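Local coordinates for acyl-homoserine-lactone synthase (PDB 6WNS), which catalyses the formation of acyl-homoserine lactone quorum-sensing signals, using acyl groups carried on coenzyme A, at residues W158-G164 with I175-D180; I25-Y30 with R105-M109. All coordinates share one frame; numbering follows the deposited sequence.

Contact 1: residues W158-G164 with I175-D180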
loop_
_atom_site.group_PDB
_atom_site.type_symbol
_atom_site.label_atom_id
_atom_site.label_comp_id
_atom_site.label_asym_id
_atom_site.label_seq_id
_atom_site.Cartn_x
_atom_site.Cartn_y
_atom_site.Cartn_z
ATOM N N TRP A 158 -13.698 -6.852 -3.126
ATOM C CA TRP A 158 -13.414 -5.419 -3.417
ATOM C C TRP A 158 -14.144 -4.993 -4.697
ATOM O O TRP A 158 -14.160 -5.804 -5.743
ATOM C CB TRP A 158 -11.916 -5.134 -3.517
ATOM C CG TRP A 158 -11.151 -5.426 -2.273
ATOM C CD1 TRP A 158 -11.445 -6.331 -1.298
ATOM C CD2 TRP A 158 -9.867 -4.872 -1.944
ATOM N NE1 TRP A 158 -10.444 -6.350 -0.368
ATOM C CE2 TRP A 158 -9.474 -5.445 -0.721
ATOM C CE3 TRP A 158 -9.057 -3.895 -2.522
ATOM C CZ2 TRP A 158 -8.290 -5.087 -0.083
ATOM C CZ3 TRP A 158 -7.860 -3.570 -1.917
ATOM C CH2 TRP A 158 -7.496 -4.148 -0.699
ATOM N N THR A 159 -14.782 -3.790 -4.608
ATOM C CA THR A 159 -15.416 -3.197 -5.807
ATOM C C THR A 159 -14.367 -2.161 -6.256
ATOM O O THR A 159 -13.809 -1.380 -5.356
ATOM C CB THR A 159 -16.893 -2.813 -5.548
ATOM O OG1 THR A 159 -16.922 -1.403 -5.340
ATOM C CG2 THR A 159 -17.544 -3.507 -4.359
ATOM N N LEU A 160 -13.930 -2.278 -7.515
ATOM C CA LEU A 160 -12.864 -1.403 -8.079
ATOM C C LEU A 160 -13.104 -1.222 -9.568
ATOM O O LEU A 160 -13.844 -2.034 -10.157
ATOM C CB LEU A 160 -11.489 -2.024 -7.856
ATOM C CG LEU A 160 -11.272 -3.376 -8.528
ATOM C CD1 LEU A 160 -10.781 -3.258 -9.962
ATOM C CD2 LEU A 160 -10.356 -4.229 -7.706
ATOM N N PHE A 161 -12.486 -0.184 -10.127
ATOM C CA PHE A 161 -12.707 0.285 -11.513
ATOM C C PHE A 161 -11.315 0.430 -12.120
ATOM O O PHE A 161 -10.472 1.161 -11.552
ATOM C CB PHE A 161 -13.527 1.582 -11.545
ATOM C CG PHE A 161 -15.030 1.446 -11.539
ATOM C CD1 PHE A 161 -15.700 0.782 -12.560
ATOM C CD2 PHE A 161 -15.789 2.101 -10.579
ATOM C CE1 PHE A 161 -17.080 0.698 -12.572
ATOM C CE2 PHE A 161 -17.168 2.034 -10.596
ATOM C CZ PHE A 161 -17.815 1.338 -11.597
ATOM N N GLU A 162 -11.046 -0.265 -13.221
ATOM C CA GLU A 162 -9.834 0.006 -14.036
ATOM C C GLU A 162 -9.916 1.451 -14.560
ATOM O O GLU A 162 -11.015 1.895 -14.868
ATOM C CB GLU A 162 -9.728 -0.989 -15.192
ATOM C CG GLU A 162 -9.384 -2.404 -14.747
ATOM C CD GLU A 162 -10.557 -3.277 -14.306
ATOM O OE1 GLU A 162 -10.278 -4.563 -14.056
ATOM O OE2 GLU A 162 -11.769 -2.674 -14.223
ATOM N N LEU A 163 -8.808 2.183 -14.623
ATOM C CA LEU A 163 -8.821 3.626 -14.961
ATOM C C LEU A 163 -8.286 3.790 -16.403
ATOM O O LEU A 163 -8.308 4.909 -16.965
ATOM C CB LEU A 163 -7.881 4.388 -14.006
ATOM C CG LEU A 163 -8.394 4.500 -12.572
ATOM C CD1 LEU A 163 -7.316 5.001 -11.645
ATOM C CD2 LEU A 163 -9.652 5.401 -12.474
ATOM N N GLY A 164 -7.868 2.683 -17.032
ATOM C CA GLY A 164 -7.325 2.791 -18.381
ATOM C C GLY A 164 -6.960 1.398 -19.052
ATOM O O GLY A 164 -7.140 0.337 -18.396
ATOM N N ILE A 175 -1.375 -1.704 -14.488
ATOM C CA ILE A 175 -2.710 -1.074 -14.724
ATOM C C ILE A 175 -3.034 -0.187 -13.517
ATOM O O ILE A 175 -2.482 -0.395 -12.402
ATOM C CB ILE A 175 -3.777 -2.134 -15.036
ATOM C CG1 ILE A 175 -5.071 -1.506 -15.598
ATOM C CG2 ILE A 175 -4.039 -3.038 -13.829
ATOM C CD1 ILE A 175 -5.793 -2.387 -16.588
ATOM N N ALA A 176 -3.778 0.887 -13.759
ATOM C CA ALA A 176 -4.313 1.785 -12.725
ATOM C C ALA A 176 -5.743 1.390 -12.332
ATOM O O ALA A 176 -6.623 1.145 -13.241
ATOM C CB ALA A 176 -4.209 3.184 -13.247
ATOM N N LEU A 177 -6.007 1.366 -11.023
ATOM C CA LEU A 177 -7.319 1.001 -10.419
ATOM C C LEU A 177 -7.793 2.098 -9.464
ATOM O O LEU A 177 -6.929 2.751 -8.813
ATOM C CB LEU A 177 -7.064 -0.248 -9.584
ATOM C CG LEU A 177 -7.189 -1.613 -10.236
ATOM C CD1 LEU A 177 -7.037 -1.630 -11.747
ATOM C CD2 LEU A 177 -6.248 -2.529 -9.537
ATOM N N LEU A 178 -9.115 2.259 -9.301
ATOM C CA LEU A 178 -9.730 3.059 -8.196
ATOM C C LEU A 178 -10.590 2.146 -7.304
ATOM O O LEU A 178 -11.520 1.520 -7.832
ATOM C CB LEU A 178 -10.548 4.199 -8.795
ATOM C CG LEU A 178 -11.130 5.137 -7.735
ATOM C CD1 LEU A 178 -9.980 5.804 -6.988
ATOM C CD2 LEU A 178 -12.091 6.171 -8.328
ATOM N N ILE A 179 -10.245 2.001 -6.021
ATOM C CA ILE A 179 -10.835 0.982 -5.099
ATOM C C ILE A 179 -11.788 1.692 -4.149
ATOM O O ILE A 179 -11.346 2.677 -3.541
ATOM C CB ILE A 179 -9.722 0.212 -4.342
ATOM C CG1 ILE A 179 -8.935 -0.694 -5.293
ATOM C CG2 ILE A 179 -10.295 -0.625 -3.202
ATOM C CD1 ILE A 179 -7.484 -0.931 -4.880
ATOM N N ASP A 180 -13.054 1.235 -4.057
ATOM C CA ASP A 180 -13.971 1.675 -2.976
ATOM C C ASP A 180 -13.518 0.948 -1.663
ATOM O O ASP A 180 -13.408 -0.279 -1.538
ATOM C CB ASP A 180 -15.452 1.407 -3.296
ATOM C CG ASP A 180 -15.906 2.207 -4.495
ATOM O OD1 ASP A 180 -15.193 3.200 -4.840
ATOM O OD2 ASP A 180 -17.015 1.865 -5.043
#
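The indole of Trp158 meets Ile179 mainly at its six-membered ring. Ile179 CD1 lies at the indole edge, in the ring plane. Ile179 CG2 comes in obliquely, 3.6 Å from Trp158 CE3. Leu126 and Leu130 of helix 121-135 also touch this indole, and its NE1 bonds to Thr189. The carboxylate of Asp180 brings OD2 near Thr159 OG1, but the angle is too poor for a hydrogen bond; OD1 bonds to Gln140.

The backbones pair as antiparallel strands at 157°. Phe161 and Leu178 form the hydrogen-bonded pair. Leu178 N gives a nearly straight bond to Phe161 O (2.8 Å, 163° at the hydrogen), and Phe161 N returns one to Leu178 O (3.0 Å). Asp180 N to Thr159 O and Leu163 N to Ala176 O extend the pairing in both directions.

Leu160, Glu162, Leu177 and Ile179 share one face; helix 149-155 lies against Leu160, Glu162 and Leu177. Leu160 holds CG between its backbone N and carbonyl carbon (chi1 62°), and from there its CD1 extends to 4.0 Å from Leu177 CG. Glu162 runs alongside Leu177, with CG 3.9 Å from Leu177 CD1, and its OE1 forms a salt bridge with Arg154.

Leu163 packs on the other strand with CB 3.9 Å from Ala176 CB. Its CD1 rests near the Leu177 carbonyl, and its CD2 reaches diagonally to Leu178 CB (4.0 Å). An alanine here loses both methyl branches, which would probably open a gap beside Leu178 and leave Pro95 without this partner.

This is the C-terminal beta hairpin of an acetyltransferase-like (GNAT) fold. Strand 160-162 is the edge strand, and strand 174-180 joins it to strand 140-146.

Contact 2: residues I25-Y30 with R105-M109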
loop_
_atom_site.group_PDB
_atom_site.type_symbol
_atom_site.label_atom_id
_atom_site.label_comp_id
_atom_site.label_asym_id
_atom_site.label_seq_id
_atom_site.Cartn_x
_atom_site.Cartn_y
_atom_site.Cartn_z
ATOM N N ILE A 25 14.378 -2.320 5.437
ATOM C CA ILE A 25 13.591 -3.384 4.788
ATOM C C ILE A 25 13.338 -3.036 3.320
ATOM O O ILE A 25 13.460 -3.921 2.429
ATOM C CB ILE A 25 12.319 -3.651 5.599
ATOM C CG1 ILE A 25 12.671 -4.396 6.886
ATOM C CG2 ILE A 25 11.337 -4.416 4.765
ATOM C CD1 ILE A 25 11.490 -4.563 7.845
ATOM N N ARG A 26 12.988 -1.801 3.037
ATOM C CA ARG A 26 12.798 -1.358 1.620
ATOM C C ARG A 26 14.071 -1.524 0.804
ATOM O O ARG A 26 14.020 -1.889 -0.421
ATOM C CB ARG A 26 12.277 0.083 1.671
ATOM C CG ARG A 26 10.799 0.019 2.027
ATOM C CD ARG A 26 10.117 1.319 2.075
ATOM N NE ARG A 26 10.328 2.080 0.839
ATOM C CZ ARG A 26 9.867 3.314 0.699
ATOM N NH1 ARG A 26 8.971 3.772 1.542
ATOM N NH2 ARG A 26 10.288 4.065 -0.287
ATOM N N TYR A 27 15.224 -1.335 1.424
ATOM C CA TYR A 27 16.508 -1.640 0.754
ATOM C C TYR A 27 16.556 -3.137 0.437
ATOM O O TYR A 27 16.794 -3.481 -0.726
ATOM C CB TYR A 27 17.696 -1.208 1.600
ATOM C CG TYR A 27 18.949 -1.887 1.192
ATOM C CD1 TYR A 27 19.671 -1.364 0.143
ATOM C CD2 TYR A 27 19.388 -3.069 1.783
ATOM C CE1 TYR A 27 20.837 -1.945 -0.284
ATOM C CE2 TYR A 27 20.570 -3.671 1.370
ATOM C CZ TYR A 27 21.277 -3.113 0.313
ATOM O OH TYR A 27 22.450 -3.615 -0.167
ATOM N N ASP A 28 16.219 -3.987 1.398
ATOM C CA ASP A 28 16.273 -5.468 1.185
ATOM C C ASP A 28 15.332 -5.868 0.044
ATOM O O ASP A 28 15.711 -6.717 -0.797
ATOM C CB ASP A 28 15.944 -6.223 2.456
ATOM C CG ASP A 28 16.915 -5.985 3.601
ATOM O OD1 ASP A 28 18.090 -5.751 3.353
ATOM O OD2 ASP A 28 16.459 -5.990 4.745
ATOM N N ILE A 29 14.161 -5.273 -0.039
ATOM C CA ILE A 29 13.081 -5.691 -0.955
ATOM C C ILE A 29 13.298 -5.075 -2.321
ATOM O O ILE A 29 13.179 -5.800 -3.328
ATOM C CB ILE A 29 11.722 -5.259 -0.408
ATOM C CG1 ILE A 29 11.301 -6.098 0.787
ATOM C CG2 ILE A 29 10.648 -5.251 -1.502
ATOM C CD1 ILE A 29 10.080 -5.514 1.460
ATOM N N TYR A 30 13.510 -3.761 -2.372
ATOM C CA TYR A 30 13.402 -3.000 -3.635
ATOM C C TYR A 30 14.767 -2.853 -4.271
ATOM O O TYR A 30 14.799 -2.814 -5.538
ATOM C CB TYR A 30 12.726 -1.630 -3.436
ATOM C CG TYR A 30 11.298 -1.772 -3.019
ATOM C CD1 TYR A 30 10.936 -1.725 -1.686
ATOM C CD2 TYR A 30 10.306 -2.056 -3.954
ATOM C CE1 TYR A 30 9.617 -1.891 -1.300
ATOM C CE2 TYR A 30 8.981 -2.261 -3.576
ATOM C CZ TYR A 30 8.648 -2.202 -2.240
ATOM O OH TYR A 30 7.355 -2.383 -1.869
ATOM N N ARG A 105 3.753 0.489 -2.513
ATOM C CA ARG A 105 4.681 -0.233 -1.606
ATOM C C ARG A 105 3.930 -1.255 -0.752
ATOM O O ARG A 105 4.135 -1.287 0.434
ATOM C CB ARG A 105 5.488 0.813 -0.854
ATOM C CG ARG A 105 6.218 1.739 -1.816
ATOM C CD ARG A 105 6.943 1.154 -3.033
ATOM N NE ARG A 105 7.836 2.168 -3.614
ATOM C CZ ARG A 105 9.103 2.311 -3.242
ATOM N NH1 ARG A 105 9.708 1.326 -2.599
ATOM N NH2 ARG A 105 9.834 3.281 -3.752
ATOM N N PHE A 106 3.084 -2.073 -1.371
ATOM C CA PHE A 106 2.504 -3.237 -0.686
ATOM C C PHE A 106 3.577 -4.304 -0.601
ATOM O O PHE A 106 4.189 -4.593 -1.636
ATOM C CB PHE A 106 1.317 -3.804 -1.446
ATOM C CG PHE A 106 0.837 -5.119 -0.902
ATOM C CD1 PHE A 106 0.030 -5.166 0.227
ATOM C CD2 PHE A 106 1.209 -6.305 -1.516
ATOM C CE1 PHE A 106 -0.459 -6.389 0.681
ATOM C CE2 PHE A 106 0.750 -7.524 -1.041
ATOM C CZ PHE A 106 -0.098 -7.555 0.046
ATOM N N PHE A 107 3.890 -4.777 0.580
ATOM C CA PHE A 107 4.789 -5.948 0.693
ATOM C C PHE A 107 4.372 -6.819 1.875
ATOM O O PHE A 107 3.838 -6.325 2.898
ATOM C CB PHE A 107 6.233 -5.480 0.872
ATOM C CG PHE A 107 6.436 -4.773 2.180
ATOM C CD1 PHE A 107 5.991 -3.475 2.369
ATOM C CD2 PHE A 107 6.993 -5.440 3.254
ATOM C CE1 PHE A 107 6.150 -2.845 3.590
ATOM C CE2 PHE A 107 7.206 -4.785 4.455
ATOM C CZ PHE A 107 6.794 -3.494 4.621
ATOM N N VAL A 108 4.731 -8.076 1.731
ATOM C CA VAL A 108 4.690 -9.097 2.783
ATOM C C VAL A 108 6.070 -9.740 2.848
ATOM O O VAL A 108 6.653 -10.221 1.778
ATOM C CB VAL A 108 3.600 -10.141 2.456
ATOM C CG1 VAL A 108 3.448 -11.153 3.571
ATOM C CG2 VAL A 108 2.274 -9.464 2.127
ATOM N N MET A 109 6.571 -9.829 4.065
ATOM C CA MET A 109 7.899 -10.413 4.274
ATOM C C MET A 109 7.750 -11.915 4.033
ATOM O O MET A 109 6.654 -12.472 4.134
ATOM C CB MET A 109 8.451 -10.067 5.662
ATOM C CG MET A 109 8.521 -8.588 5.881
ATOM S SD MET A 109 9.752 -7.846 4.750
ATOM C CE MET A 109 11.281 -8.491 5.444
HETATM O O HOH W 1 5.575 -3.031 -3.427
#
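Arg105 NH1 sits over the centre of the Tyr30 ring, 3.4 Å from Tyr30 CD1. The guanidinium carbon CZ of Arg105 is 4.4 Å from the ring centroid, a cation-pi contact. The two planes are 63° apart, so NH1 leads into the face. Ile29 CG2 covers the opposite face. A water at the ring edge links Tyr30 OH to Phe106 O.

Arg26 NH2 lies over one face of the Arg105 guanidinium, 3.6 Å from Arg105 CZ. Glu46 forms salt bridges with Arg26 NE and Arg105 NH1; Asp51 and Asp48 form salt bridges with Arg26 NH2 and Arg105 NH2, respectively. These acids probably offset the close like charges. A cluster of arginines and acids here is consistent with a LuxI-type synthase.

The other part is apolar. Ile29 CD1 reaches Phe107 CD2 at 3.6 Å. Ile25 CG2 lies 3.8 Å from Met109 SD, which a bend at chi2 (-66°) turns toward the helix.

The 25-30 part of helix 16-31 runs across residues 105-108 of strand 100-108 at 86°. Phe107 pairs by backbone with Gly70 in strand 69-75. Phe106 and Val108 point away, onto helix 121-135 on the other side.

Both contacts reach the same mixed sheet, and both are partly buried. Contact 1 joins two neighbouring strands at one end of it. Contact 2 sets a helix across a strand nearer the middle. Their centres are 23 Å apart, on opposite sides of the chain's centre, and they do not touch. Helix 121-135 is shared background: Trp158 of contact 1 and Phe106 of contact 2 both touch Leu126. Backbone hydrogen bonds carry contact 1, with apolar side chains on its faces and exposed residues at the sheet edge. In contact 2, side chains and one water do the joining, and acids from residues 46-51 probably offset two arginines, one of them buried.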